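Local coordinates for protein galactitol 1-phosphate 5-dehydrogenase (Escherichia coli, PDB 4UEJ) that oxidises galactitol 1-phosphate to D-tagatose 6-phosphate with NAD+ as hydride acceptor, working as a zinc-dependent dehydrogenase of galactitol metabolism, at residues Q25-V30 with V122-N127; G36-D41 with G58-G63; H151-A156 with N230-E235; H253-L258 with T282-W287; P315-R320 with K341-P346. All coordinates share one frame; numbering follows the deposited sequence. Where two conformers were deposited one is given.

Interaction 1: residues Q25-V30 with V122-N127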
# COMPACT_ATOMS: atom_id res chain seq x y z
N GLN A 25 11.73 -36.88 17.64
CA GLN A 25 10.45 -37.54 17.84
C GLN A 25 9.32 -36.89 17.05
O GLN A 25 8.31 -37.52 16.77
CB GLN A 25 10.08 -37.57 19.33
CG GLN A 25 9.78 -36.22 19.93
CD GLN A 25 9.36 -36.32 21.38
OE1 GLN A 25 9.14 -37.42 21.89
NE2 GLN A 25 9.23 -35.18 22.05
N ASP A 26 9.51 -35.62 16.69
CA ASP A 26 8.47 -34.87 16.00
C ASP A 26 8.72 -34.73 14.50
O ASP A 26 8.12 -33.88 13.84
CB ASP A 26 8.30 -33.48 16.65
CG ASP A 26 9.52 -32.58 16.47
OD1 ASP A 26 10.63 -33.07 16.19
OD2 ASP A 26 9.36 -31.34 16.62
N GLU A 27 9.58 -35.59 13.96
CA GLU A 27 9.84 -35.57 12.52
C GLU A 27 9.12 -36.70 11.78
O GLU A 27 8.70 -37.69 12.38
CB GLU A 27 11.34 -35.67 12.24
CG GLU A 27 12.09 -34.43 12.63
CD GLU A 27 13.58 -34.55 12.39
OE1 GLU A 27 14.10 -35.69 12.38
OE2 GLU A 27 14.23 -33.51 12.21
N VAL A 28 8.96 -36.52 10.48
CA VAL A 28 8.48 -37.59 9.60
C VAL A 28 9.38 -37.69 8.39
O VAL A 28 10.10 -36.74 8.06
CB VAL A 28 7.03 -37.33 9.11
CG1 VAL A 28 6.08 -37.19 10.29
CG2 VAL A 28 6.99 -36.08 8.25
N ARG A 29 9.35 -38.83 7.71
CA ARG A 29 10.04 -38.93 6.43
C ARG A 29 9.02 -39.09 5.33
O ARG A 29 8.08 -39.87 5.44
CB ARG A 29 11.03 -40.11 6.39
CG ARG A 29 11.80 -40.17 5.08
CD ARG A 29 13.05 -41.05 5.17
NE ARG A 29 12.75 -42.42 5.55
CZ ARG A 29 13.25 -43.02 6.62
NH1 ARG A 29 14.09 -42.37 7.41
NH2 ARG A 29 12.92 -44.28 6.90
N VAL A 30 9.21 -38.33 4.26
CA VAL A 30 8.29 -38.38 3.13
C VAL A 30 8.95 -38.97 1.90
O VAL A 30 10.02 -38.55 1.49
CB VAL A 30 7.76 -36.98 2.78
CG1 VAL A 30 6.76 -37.06 1.65
CG2 VAL A 30 7.12 -36.33 4.01
N VAL A 122 13.36 -35.67 5.18
CA VAL A 122 12.91 -35.66 6.56
C VAL A 122 12.55 -34.23 6.95
O VAL A 122 13.31 -33.31 6.71
CB VAL A 122 13.98 -36.23 7.50
CG1 VAL A 122 13.62 -35.97 8.95
CG2 VAL A 122 14.15 -37.73 7.25
N VAL A 123 11.36 -34.05 7.52
CA VAL A 123 10.87 -32.73 7.94
C VAL A 123 10.10 -32.84 9.25
O VAL A 123 9.81 -33.94 9.71
CB VAL A 123 9.94 -32.09 6.88
CG1 VAL A 123 10.64 -31.97 5.53
CG2 VAL A 123 8.65 -32.88 6.74
N LYS A 124 9.77 -31.70 9.85
CA LYS A 124 8.94 -31.71 11.05
C LYS A 124 7.50 -32.09 10.71
O LYS A 124 7.03 -31.83 9.60
CB LYS A 124 8.95 -30.35 11.75
CG LYS A 124 10.33 -29.81 12.04
CD LYS A 124 11.18 -30.79 12.80
CE LYS A 124 12.56 -30.18 13.05
NZ LYS A 124 13.49 -31.11 13.73
N ARG A 125 6.81 -32.70 11.67
CA ARG A 125 5.37 -32.94 11.55
C ARG A 125 4.64 -31.68 11.09
O ARG A 125 3.73 -31.73 10.25
CB ARG A 125 4.79 -33.42 12.88
CG ARG A 125 3.26 -33.43 12.95
CD ARG A 125 2.66 -34.37 11.93
NE ARG A 125 1.20 -34.33 11.92
CZ ARG A 125 0.47 -33.54 11.13
NH1 ARG A 125 1.06 -32.71 10.28
NH2 ARG A 125 -0.85 -33.59 11.20
N LYS A 126 5.05 -30.53 11.62
CA LYS A 126 4.38 -29.28 11.29
C LYS A 126 4.67 -28.83 9.86
O LYS A 126 4.07 -27.87 9.38
CB LYS A 126 4.79 -28.19 12.28
CG LYS A 126 4.09 -28.34 13.63
CD LYS A 126 4.27 -27.11 14.50
CE LYS A 126 3.09 -26.92 15.44
NZ LYS A 126 2.83 -28.15 16.25
N ASN A 127 5.58 -29.53 9.19
CA ASN A 127 5.91 -29.25 7.79
C ASN A 127 5.19 -30.15 6.79
O ASN A 127 5.55 -30.19 5.62
CB ASN A 127 7.42 -29.36 7.54
CG ASN A 127 8.22 -28.28 8.23
OD1 ASN A 127 9.19 -28.57 8.93
ND2 ASN A 127 7.83 -27.02 8.01

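Interaction 2: residues G36-D41 with G58-G63. With ZN (zinc ion), chain D.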
# COMPACT_ATOMS: atom_id res chain seq x y z
N GLY A 36 7.25 -29.68 -7.68
CA GLY A 36 7.20 -28.67 -8.74
C GLY A 36 8.28 -27.63 -8.64
O GLY A 36 8.72 -27.30 -7.53
N LEU A 37 8.70 -27.09 -9.79
CA LEU A 37 9.62 -25.95 -9.83
C LEU A 37 8.86 -24.62 -9.77
O LEU A 37 8.01 -24.37 -10.61
CB LEU A 37 10.47 -26.00 -11.09
CG LEU A 37 11.53 -24.92 -11.29
CD1 LEU A 37 12.74 -25.21 -10.43
CD2 LEU A 37 11.93 -24.81 -12.76
N CYS A 38 9.20 -23.78 -8.80
CA CYS A 38 8.59 -22.46 -8.63
C CYS A 38 9.33 -21.39 -9.45
O CYS A 38 10.53 -21.49 -9.69
CB CYS A 38 8.59 -22.08 -7.14
SG CYS A 38 7.69 -20.55 -6.68
N GLY A 39 8.61 -20.36 -9.89
CA GLY A 39 9.24 -19.22 -10.52
C GLY A 39 10.35 -18.63 -9.68
O GLY A 39 11.38 -18.18 -10.20
N SER A 40 10.17 -18.66 -8.36
CA SER A 40 11.15 -18.12 -7.43
C SER A 40 12.43 -18.94 -7.40
O SER A 40 13.46 -18.48 -6.90
CB SER A 40 10.56 -18.05 -6.02
OG SER A 40 10.21 -19.35 -5.55
N ASP A 41 12.38 -20.15 -7.94
CA ASP A 41 13.55 -21.03 -7.98
C ASP A 41 14.53 -20.61 -9.08
O ASP A 41 15.73 -20.86 -8.98
CB ASP A 41 13.12 -22.49 -8.19
CG ASP A 41 12.52 -23.11 -6.93
OD1 ASP A 41 12.97 -22.76 -5.82
OD2 ASP A 41 11.60 -23.96 -7.05
N GLY A 58 13.17 -27.07 -3.95
CA GLY A 58 11.89 -27.75 -4.00
C GLY A 58 11.01 -27.52 -2.77
O GLY A 58 11.23 -28.15 -1.73
N HIS A 59 10.01 -26.65 -2.90
CA HIS A 59 9.09 -26.40 -1.80
C HIS A 59 7.62 -26.57 -2.18
O HIS A 59 6.72 -26.13 -1.45
CB HIS A 59 9.31 -25.00 -1.21
CG HIS A 59 9.11 -23.88 -2.19
ND1 HIS A 59 10.10 -23.45 -3.05
CD2 HIS A 59 8.04 -23.08 -2.42
CE1 HIS A 59 9.64 -22.44 -3.77
NE2 HIS A 59 8.40 -22.20 -3.40
N GLU A 60 7.39 -27.22 -3.31
CA GLU A 60 6.05 -27.43 -3.84
C GLU A 60 5.93 -28.91 -4.13
O GLU A 60 6.08 -29.32 -5.28
CB GLU A 60 5.82 -26.64 -5.14
CG GLU A 60 6.01 -25.14 -5.06
CD GLU A 60 5.82 -24.47 -6.41
OE1 GLU A 60 5.88 -25.18 -7.44
OE2 GLU A 60 5.58 -23.24 -6.46
N PHE A 61 5.69 -29.71 -3.11
CA PHE A 61 5.70 -31.14 -3.35
C PHE A 61 4.75 -31.94 -2.48
O PHE A 61 4.27 -31.47 -1.45
CB PHE A 61 7.13 -31.71 -3.23
CG PHE A 61 7.76 -31.59 -1.87
CD1 PHE A 61 8.54 -30.49 -1.55
CD2 PHE A 61 7.66 -32.62 -0.94
CE1 PHE A 61 9.17 -30.40 -0.30
CE2 PHE A 61 8.29 -32.54 0.31
CZ PHE A 61 9.06 -31.44 0.62
N SER A 62 4.48 -33.16 -2.93
CA SER A 62 3.65 -34.10 -2.20
C SER A 62 4.28 -35.48 -2.23
O SER A 62 5.20 -35.74 -2.99
CB SER A 62 2.25 -34.17 -2.81
OG SER A 62 2.32 -34.56 -4.16
N GLY A 63 3.76 -36.36 -1.39
CA GLY A 63 4.27 -37.71 -1.34
C GLY A 63 3.58 -38.47 -0.23
O GLY A 63 2.54 -38.04 0.27
ZN ZN D . 7.04 -20.76 -4.08
O HOH W 1 9.06 -28.65 -5.19
O HOH W 2 9.86 -25.40 -5.55
O HOH W 3 12.63 -24.26 -3.63
O HOH W 4 5.27 -21.56 -4.57

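Interaction 3: residues H151-A156 with N230-E235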
# COMPACT_ATOMS: atom_id res chain seq x y z
N HIS A 151 -3.61 -16.53 0.06
CA HIS A 151 -3.12 -15.69 1.15
C HIS A 151 -3.31 -14.22 0.81
O HIS A 151 -3.73 -13.43 1.66
CB HIS A 151 -1.64 -15.95 1.43
CG HIS A 151 -1.12 -15.17 2.60
ND1 HIS A 151 -1.58 -15.36 3.88
CD2 HIS A 151 -0.21 -14.17 2.67
CE1 HIS A 151 -0.97 -14.52 4.70
NE2 HIS A 151 -0.12 -13.79 3.99
N ALA A 152 -2.99 -13.85 -0.43
CA ALA A 152 -3.24 -12.47 -0.88
C ALA A 152 -4.72 -12.10 -0.83
O ALA A 152 -5.05 -11.01 -0.35
CB ALA A 152 -2.70 -12.27 -2.28
N PHE A 153 -5.61 -12.99 -1.30
CA PHE A 153 -7.05 -12.73 -1.16
C PHE A 153 -7.46 -12.55 0.30
O PHE A 153 -8.27 -11.68 0.64
CB PHE A 153 -7.88 -13.88 -1.77
CG PHE A 153 -7.76 -14.00 -3.26
CD1 PHE A 153 -7.38 -12.92 -4.04
CD2 PHE A 153 -8.01 -15.21 -3.89
CE1 PHE A 153 -7.26 -13.04 -5.42
CE2 PHE A 153 -7.89 -15.33 -5.28
CZ PHE A 153 -7.51 -14.25 -6.03
N HIS A 154 -6.90 -13.37 1.18
CA HIS A 154 -7.20 -13.28 2.60
C HIS A 154 -6.79 -11.93 3.17
O HIS A 154 -7.55 -11.32 3.92
CB HIS A 154 -6.48 -14.40 3.36
CG HIS A 154 -6.72 -14.37 4.84
ND1 HIS A 154 -5.83 -14.90 5.75
CD2 HIS A 154 -7.75 -13.89 5.57
CE1 HIS A 154 -6.29 -14.73 6.97
NE2 HIS A 154 -7.46 -14.12 6.89
N LEU A 155 -5.61 -11.46 2.80
CA LEU A 155 -5.15 -10.15 3.30
C LEU A 155 -6.04 -9.03 2.80
O LEU A 155 -6.17 -8.01 3.46
CB LEU A 155 -3.72 -9.88 2.88
CG LEU A 155 -2.66 -10.77 3.54
CD1 LEU A 155 -1.29 -10.42 2.98
CD2 LEU A 155 -2.67 -10.60 5.05
N ALA A 156 -6.66 -9.24 1.64
CA ALA A 156 -7.55 -8.24 1.05
C ALA A 156 -9.00 -8.38 1.51
O ALA A 156 -9.87 -7.69 0.99
CB ALA A 156 -7.50 -8.34 -0.47
N ASN A 230 -14.33 -1.37 -6.84
CA ASN A 230 -14.12 -2.59 -6.07
C ASN A 230 -13.13 -3.55 -6.71
O ASN A 230 -13.34 -4.78 -6.75
CB ASN A 230 -15.45 -3.29 -5.82
CG ASN A 230 -16.42 -2.40 -5.07
OD1 ASN A 230 -16.19 -2.07 -3.90
ND2 ASN A 230 -17.50 -2.00 -5.73
N GLN A 231 -12.04 -2.99 -7.21
CA GLN A 231 -10.98 -3.78 -7.79
C GLN A 231 -10.06 -4.38 -6.75
O GLN A 231 -9.77 -3.77 -5.73
CB GLN A 231 -10.14 -2.96 -8.76
CG GLN A 231 -10.82 -2.68 -10.06
CD GLN A 231 -9.96 -1.86 -10.98
OE1 GLN A 231 -8.91 -1.36 -10.58
NE2 GLN A 231 -10.39 -1.72 -12.23
N LEU A 232 -9.61 -5.58 -7.05
CA LEU A 232 -8.54 -6.23 -6.31
C LEU A 232 -7.55 -6.71 -7.35
O LEU A 232 -7.87 -7.61 -8.16
CB LEU A 232 -9.08 -7.39 -5.47
CG LEU A 232 -8.05 -8.33 -4.87
CD1 LEU A 232 -7.10 -7.53 -4.00
CD2 LEU A 232 -8.75 -9.43 -4.07
N ILE A 233 -6.38 -6.09 -7.36
CA ILE A 233 -5.36 -6.37 -8.34
C ILE A 233 -4.25 -7.18 -7.68
O ILE A 233 -3.72 -6.78 -6.65
CB ILE A 233 -4.80 -5.06 -8.92
CG1 ILE A 233 -5.93 -4.15 -9.43
CG2 ILE A 233 -3.77 -5.35 -9.98
CD1 ILE A 233 -5.46 -2.77 -9.88
N LEU A 234 -3.93 -8.33 -8.23
CA LEU A 234 -2.81 -9.10 -7.71
C LEU A 234 -1.65 -9.00 -8.67
O LEU A 234 -1.75 -9.41 -9.83
CB LEU A 234 -3.16 -10.57 -7.52
CG LEU A 234 -3.70 -11.02 -6.17
CD1 LEU A 234 -5.03 -10.33 -5.90
CD2 LEU A 234 -3.83 -12.54 -6.16
N GLU A 235 -0.55 -8.43 -8.20
CA GLU A 235 0.68 -8.34 -8.96
C GLU A 235 1.49 -9.60 -8.69
O GLU A 235 2.06 -9.74 -7.61
CB GLU A 235 1.47 -7.08 -8.58
CG GLU A 235 2.40 -6.59 -9.67
CD GLU A 235 3.35 -7.67 -10.14
OE1 GLU A 235 4.19 -8.13 -9.34
OE2 GLU A 235 3.19 -8.12 -11.29

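Interaction 4: residues H253-L258 with T282-W287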
# COMPACT_ATOMS: atom_id res chain seq x y z
N HIS A 253 -10.01 3.64 -5.27
CA HIS A 253 -9.87 2.83 -4.06
C HIS A 253 -9.60 1.35 -4.32
O HIS A 253 -9.96 0.51 -3.49
CB HIS A 253 -11.13 2.96 -3.20
CG HIS A 253 -11.32 4.33 -2.63
ND1 HIS A 253 -11.25 4.59 -1.28
CD2 HIS A 253 -11.56 5.53 -3.22
CE1 HIS A 253 -11.45 5.88 -1.06
NE2 HIS A 253 -11.64 6.47 -2.22
N ALA A 254 -8.93 1.03 -5.43
CA ALA A 254 -8.57 -0.35 -5.70
C ALA A 254 -7.67 -0.87 -4.61
O ALA A 254 -6.93 -0.11 -3.98
CB ALA A 254 -7.89 -0.51 -7.08
N GLN A 255 -7.78 -2.17 -4.37
CA GLN A 255 -6.81 -2.89 -3.56
C GLN A 255 -5.76 -3.47 -4.47
O GLN A 255 -6.08 -4.13 -5.47
CB GLN A 255 -7.47 -4.00 -2.75
CG GLN A 255 -8.38 -3.53 -1.64
CD GLN A 255 -9.16 -4.68 -1.08
OE1 GLN A 255 -9.94 -5.34 -1.80
NE2 GLN A 255 -8.95 -4.98 0.19
N LEU A 256 -4.50 -3.27 -4.13
CA LEU A 256 -3.41 -3.81 -4.94
C LEU A 256 -2.51 -4.69 -4.09
O LEU A 256 -1.69 -4.20 -3.30
CB LEU A 256 -2.59 -2.69 -5.58
CG LEU A 256 -1.23 -3.03 -6.21
CD1 LEU A 256 -1.34 -4.21 -7.18
CD2 LEU A 256 -0.67 -1.81 -6.90
N ALA A 257 -2.65 -6.00 -4.27
CA ALA A 257 -1.89 -6.99 -3.51
C ALA A 257 -0.62 -7.36 -4.24
O ALA A 257 -0.64 -7.81 -5.39
CB ALA A 257 -2.72 -8.23 -3.24
N LEU A 258 0.50 -7.18 -3.55
CA LEU A 258 1.81 -7.41 -4.15
C LEU A 258 2.28 -8.79 -3.73
O LEU A 258 2.53 -9.02 -2.56
CB LEU A 258 2.81 -6.34 -3.70
CG LEU A 258 2.45 -4.89 -4.03
CD1 LEU A 258 3.49 -3.96 -3.41
CD2 LEU A 258 2.35 -4.67 -5.52
N THR A 282 -5.15 1.03 -1.80
CA THR A 282 -4.60 0.30 -0.66
C THR A 282 -3.66 -0.74 -1.23
O THR A 282 -4.09 -1.62 -1.97
CB THR A 282 -5.67 -0.38 0.15
OG1 THR A 282 -6.57 0.60 0.68
CG2 THR A 282 -5.04 -1.16 1.29
N VAL A 283 -2.38 -0.61 -0.91
CA VAL A 283 -1.37 -1.52 -1.42
C VAL A 283 -1.04 -2.48 -0.28
O VAL A 283 -0.68 -2.05 0.81
CB VAL A 283 -0.12 -0.76 -1.90
CG1 VAL A 283 0.94 -1.73 -2.41
CG2 VAL A 283 -0.49 0.23 -3.00
N ILE A 284 -1.19 -3.76 -0.56
CA ILE A 284 -1.13 -4.82 0.44
C ILE A 284 0.06 -5.70 0.16
O ILE A 284 0.10 -6.40 -0.85
CB ILE A 284 -2.43 -5.66 0.41
CG1 ILE A 284 -3.65 -4.78 0.69
CG2 ILE A 284 -2.35 -6.87 1.35
CD1 ILE A 284 -4.97 -5.42 0.26
N GLY A 285 1.07 -5.65 1.02
CA GLY A 285 2.20 -6.54 0.85
C GLY A 285 1.78 -7.92 1.30
O GLY A 285 1.15 -8.08 2.36
N SER A 286 2.10 -8.92 0.48
CA SER A 286 1.75 -10.28 0.81
C SER A 286 3.04 -11.08 0.85
O SER A 286 3.91 -10.91 0.01
CB SER A 286 0.76 -10.87 -0.21
OG SER A 286 0.27 -12.13 0.24
N TRP A 287 3.19 -11.90 1.88
CA TRP A 287 4.43 -12.64 2.00
C TRP A 287 4.11 -14.03 2.42
O TRP A 287 3.43 -14.25 3.43
CB TRP A 287 5.39 -11.99 3.00
CG TRP A 287 6.76 -12.60 2.98
CD1 TRP A 287 7.42 -13.19 4.02
CD2 TRP A 287 7.63 -12.71 1.84
NE1 TRP A 287 8.65 -13.65 3.61
CE2 TRP A 287 8.80 -13.37 2.27
CE3 TRP A 287 7.54 -12.30 0.51
CZ2 TRP A 287 9.87 -13.62 1.42
CZ3 TRP A 287 8.59 -12.56 -0.34
CH2 TRP A 287 9.75 -13.22 0.12
O HOH W 5 -8.46 1.32 -1.22

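Interaction 5: residues P315-R320 with K341-P346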
# COMPACT_ATOMS: atom_id res chain seq x y z
N PRO A 315 -3.78 -28.41 -17.22
CA PRO A 315 -3.30 -27.50 -18.27
C PRO A 315 -2.08 -26.70 -17.87
O PRO A 315 -1.40 -26.16 -18.73
CB PRO A 315 -4.49 -26.56 -18.51
CG PRO A 315 -5.66 -27.21 -17.86
CD PRO A 315 -5.14 -28.06 -16.77
N LEU A 316 -1.80 -26.63 -16.57
CA LEU A 316 -0.69 -25.84 -16.06
C LEU A 316 0.65 -26.53 -16.27
O LEU A 316 1.70 -25.89 -16.22
CB LEU A 316 -0.87 -25.56 -14.57
CG LEU A 316 -2.17 -24.85 -14.17
CD1 LEU A 316 -2.28 -24.74 -12.66
CD2 LEU A 316 -2.21 -23.48 -14.82
N ILE A 317 0.62 -27.85 -16.48
CA ILE A 317 1.85 -28.63 -16.44
C ILE A 317 2.52 -28.69 -17.80
O ILE A 317 1.91 -29.12 -18.79
CB ILE A 317 1.57 -30.07 -15.92
CG1 ILE A 317 0.99 -30.00 -14.50
CG2 ILE A 317 2.83 -30.88 -15.92
CD1 ILE A 317 0.33 -31.27 -14.01
N ALA A 318 3.78 -28.26 -17.84
CA ALA A 318 4.55 -28.25 -19.08
C ALA A 318 5.46 -29.46 -19.18
O ALA A 318 5.81 -29.90 -20.27
CB ALA A 318 5.36 -26.96 -19.20
N HIS A 319 5.85 -30.00 -18.03
CA HIS A 319 6.80 -31.10 -18.03
C HIS A 319 6.59 -32.04 -16.85
O HIS A 319 6.42 -31.60 -15.71
CB HIS A 319 8.23 -30.56 -18.01
CG HIS A 319 9.27 -31.62 -18.17
ND1 HIS A 319 9.68 -32.08 -19.41
CD2 HIS A 319 9.99 -32.32 -17.26
CE1 HIS A 319 10.60 -33.01 -19.24
NE2 HIS A 319 10.81 -33.17 -17.95
N ARG A 320 6.58 -33.34 -17.16
CA ARG A 320 6.65 -34.39 -16.15
C ARG A 320 7.87 -35.23 -16.46
O ARG A 320 8.09 -35.63 -17.61
CB ARG A 320 5.40 -35.28 -16.15
CG ARG A 320 4.17 -34.71 -15.48
CD ARG A 320 3.09 -35.79 -15.46
NE ARG A 320 1.81 -35.34 -14.92
CZ ARG A 320 0.88 -34.71 -15.63
NH1 ARG A 320 1.08 -34.44 -16.91
NH2 ARG A 320 -0.27 -34.35 -15.06
N LYS A 341 4.35 -25.31 -15.45
CA LYS A 341 4.85 -26.04 -14.28
C LYS A 341 5.70 -27.22 -14.71
O LYS A 341 5.23 -28.12 -15.42
CB LYS A 341 3.70 -26.50 -13.39
CG LYS A 341 4.17 -27.26 -12.14
CD LYS A 341 5.10 -26.43 -11.26
CE LYS A 341 4.39 -25.17 -10.76
NZ LYS A 341 5.20 -24.38 -9.78
N VAL A 342 6.95 -27.20 -14.30
CA VAL A 342 7.84 -28.33 -14.51
C VAL A 342 7.82 -29.21 -13.26
O VAL A 342 8.21 -28.77 -12.18
CB VAL A 342 9.27 -27.86 -14.81
CG1 VAL A 342 10.21 -29.05 -14.96
CG2 VAL A 342 9.28 -26.99 -16.06
N LEU A 343 7.34 -30.44 -13.40
CA LEU A 343 7.25 -31.34 -12.26
C LEU A 343 8.34 -32.40 -12.27
O LEU A 343 8.61 -33.01 -13.30
CB LEU A 343 5.90 -32.04 -12.22
CG LEU A 343 4.67 -31.21 -11.90
CD1 LEU A 343 3.42 -32.08 -12.05
CD2 LEU A 343 4.79 -30.65 -10.49
N LEU A 344 8.96 -32.59 -11.12
CA LEU A 344 9.78 -33.77 -10.89
C LEU A 344 8.89 -34.88 -10.37
O LEU A 344 8.16 -34.71 -9.38
CB LEU A 344 10.90 -33.47 -9.89
CG LEU A 344 11.70 -34.68 -9.40
CD1 LEU A 344 12.54 -35.29 -10.50
CD2 LEU A 344 12.58 -34.27 -8.24
N ILE A 345 8.91 -36.01 -11.07
CA ILE A 345 8.17 -37.20 -10.68
C ILE A 345 9.16 -38.35 -10.45
O ILE A 345 9.51 -39.06 -11.40
CB ILE A 345 7.12 -37.59 -11.76
CG1 ILE A 345 6.20 -36.41 -12.08
CG2 ILE A 345 6.32 -38.82 -11.34
CD1 ILE A 345 5.45 -35.85 -10.89
N PRO A 346 9.61 -38.52 -9.19
CA PRO A 346 10.63 -39.54 -8.84
C PRO A 346 10.27 -40.96 -9.28
O PRO A 346 9.09 -41.30 -9.35
CB PRO A 346 10.68 -39.45 -7.31
CG PRO A 346 10.30 -38.02 -7.01
CD PRO A 346 9.23 -37.70 -8.02

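Interaction 1: residues Q25-V30 with V122-N127
Glu27 is the side chain to follow here. Glu27 CB sits over the backbone of the facing strand, 3.4 Å from Val123 O. With CG beside the backbone N (chi1 -70°) and the chain extended beyond it, Glu27 CG then runs alongside the lysine stem, 3.8 Å from Lys124 CD. At the tip the carboxylate splits its duties. Glu27 OE1 lies 3.5 Å from the methyl Val122 CG1 and also takes the backbone N-H of Lys23. Glu27 OE2 receives Lys124 NZ at 2.9 Å in a salt bridge, the ammonium coming from above the carboxylate plane, 31° out of it. Lys124, bent at chi2, points the same way as Glu27. All this lies on an antiparallel strand pair in the GroES-like catalytic domain of a zinc-containing alcohol dehydrogenase, where strand 27-36 meets strand 120-124. Val28 and Val123 form its hydrogen-bonded pair: Val28 N reaches Val123 O at 2.8 Å, and Val123 N returns to Val28 O nearly along the C=O axis. Their CG2 methyls meet 3.9 Å apart on the face turned away from the salt bridge, where Val128 also packs. As the second strand turns into a short 3-10 segment, Arg125 N still donates to Asp26 O at 2.8 Å, in the carbonyl plane, while the Arg125 guanidinium salt-bridges Asp74.

Interaction 2: residues G36-D41 with G58-G63
At what is, by analogy with relatives, the catalytic zinc site of this alcohol-dehydrogenase-type GroES-like domain, the zinc is bound by His59 NE2 at 2.1 Å and by water 4, whose oxygen is 2.0 Å from ZN. Cys38 is the sulfur ligand, probably as thiolate, with SG anti to the backbone N, but at 2.7 Å from ZN the Cys38 SG sits long for a zinc-sulfur bond. Glu144 of helix 143-155 is probably the third protein ligand, as in relatives. Glu60 stands just behind: Glu60 OE2 accepts a short 2.5 Å bond from water 4, while OE1 is held in a salt bridge by Lys341. Gly36 N binds Glu60 O almost straight, tying the two backbones. Cys38 and Asp41 form a capping box at the start of helix 41-46, with Ser40 N donating to Cys38 SG and Cys38 N to Asp41 OD2, and the former bond probably tempers the charge on the sulfur. Asp41 OD1 is also salt-bridged to Arg44. An alanine here would remove both carboxylate acceptors and would probably loosen the cysteine loop and the setting of the His59 ring together. His59 ND1 donates to water 3 at 2.7 Å, and that water, in the ring plane, donates to Asp41 OD1 at 2.7 Å.

Interaction 3: residues H151-A156 with N230-E235
This is purely apolar helix-on-sheet packing, in which the C-terminal end of helix 143-155 lies on strand 231-235 of the Rossmann-type coenzyme domain. The axes pass 10.1 Å apart and run at 143°, closer to antiparallel than to parallel, and no hydrogen bond crosses between the segments. Leu232 and Leu234, two residues apart and so on the same face of the strand, meet Ala152, Phe153 and Ala156. Phe153 carries the contact with the CD1-CE1 side of its ring. CG sits beside the backbone N (chi1 -66°), which sends CD1 and CE1 over to the strand. Leu234 comes in at about a right angle, its CD1 at the ring edge near the plane; Leu234 CD1 and CD2 both lie 3.5 Å from Phe153 CE1. Leu232 crosses obliquely, with CD2 3.7 Å from Phe153 CD1. The same ring also rests on Cys179 and Ala180, so it fills the angle between strand 231-235 and helix 171-182. An alanine here would lose the whole ring and would probably loosen the seating of the helix on both leucines. The alanines allow the backbones to come near at either end. Ala152 CB approaches Leu234 CD2 at 4.1 Å, and where the helix ends Ala156 CB touches Leu232 CD1 at 3.6 Å.

Interaction 4: residues H253-L258 with T282-W287
Leu258 CD1 rests against Val283 CG1 at 3.5 Å, the tightest apolar touch between these two parallel strands. Leu256 adds a looser approach on the same face. The other face carries Ala257 beside Ile284. Ile284 CD1 lies 4.0 Å from Gln255 NE2, which binds Ala156 O, while OE1 of the same amide binds Lys162. Between the two faces run the backbone bonds. Leu256 N donates to Thr282 O at 2.7 Å and its O accepts from Ile284 N at 2.8 Å; Leu258 N then binds Ile284 O at 2.8 Å. Thr282 N to Ala254 O begins the series, and a more bent Ser286 N to Leu258 O, 143° at the hydrogen, ends it. At the polar edge water 5 links His253 O and Thr282 OG1, 2.8 Å from each. Since Val283 pairs antiparallel with a strand of the second subunit, strand 282-285 has backbone partners on both sides, and the chemistry implies one continuous Rossmann-type sheet running through the dimer.

Interaction 5: residues P315-R320 with K341-P346
Ile317 and Leu343 both place the gamma carbon that carries the rest of the chain beside the backbone N (chi1 -60° and -69°) and then run extended. The two chains cross at about a right angle, tip to tip, with Ile317 CD1 3.7 Å from Leu343 CD1. His319 takes the other choice, CG anti to its backbone N, and on the opposite face of the sheet its CB lies 3.9 Å from Val342 CG1, with ring atom CD2 obliquely close to the same methyl. Its NE2 is hydrogen-bonded to Ser325 in the following helix. Ala318 turns almost helical in psi (-26°), making a beta bulge that shifts the register by one residue. Lys341 O is gripped twice, by Ala318 N at 2.8 Å from above the carbonyl plane and by His319 N at 3.3 Å in plane on a lone pair. Regular bonding frames the bulge: Lys341 N donates to Leu316 O at 2.8 Å, and Leu343 N to His319 O at 2.7 Å. Lys341, bent at chi2 and chi3, carries its ammonium away from this strand to Leu37 O and Glu60. Arg320 reaches Glu138 and Glu314 in salt bridges, while one face of its guanidinium meets Ile317 CG2. Strands 317-321 and 341-344, parallel neighbours joined through helix 323-333, make a beta-alpha-beta unit built onto the catalytic-domain sheet.

How the interactions relate
The five contacts divide between the two domains of a zinc-containing alcohol dehydrogenase. Interactions 1, 2 and 5 share the mixed catalytic-domain sheet, with strand 27-36 neighbouring strands 60-68, 120-124 and 341-344. Interaction 2 falls in the chain between the two segments of interaction 1, their centres about 18 Å apart, whereas interaction 5 comes from the far C-terminus, yet its centre is about 10 Å from that of interaction 2 and the two touch directly. Interactions 3 and 4, centres about 6 Å apart, share the parallel sheet of the coenzyme domain through neighbouring strands 231-235 and 255-258. Both touch the second subunit, so dimer contacts gather there, their centres about 23 and 25 Å from that of interaction 2.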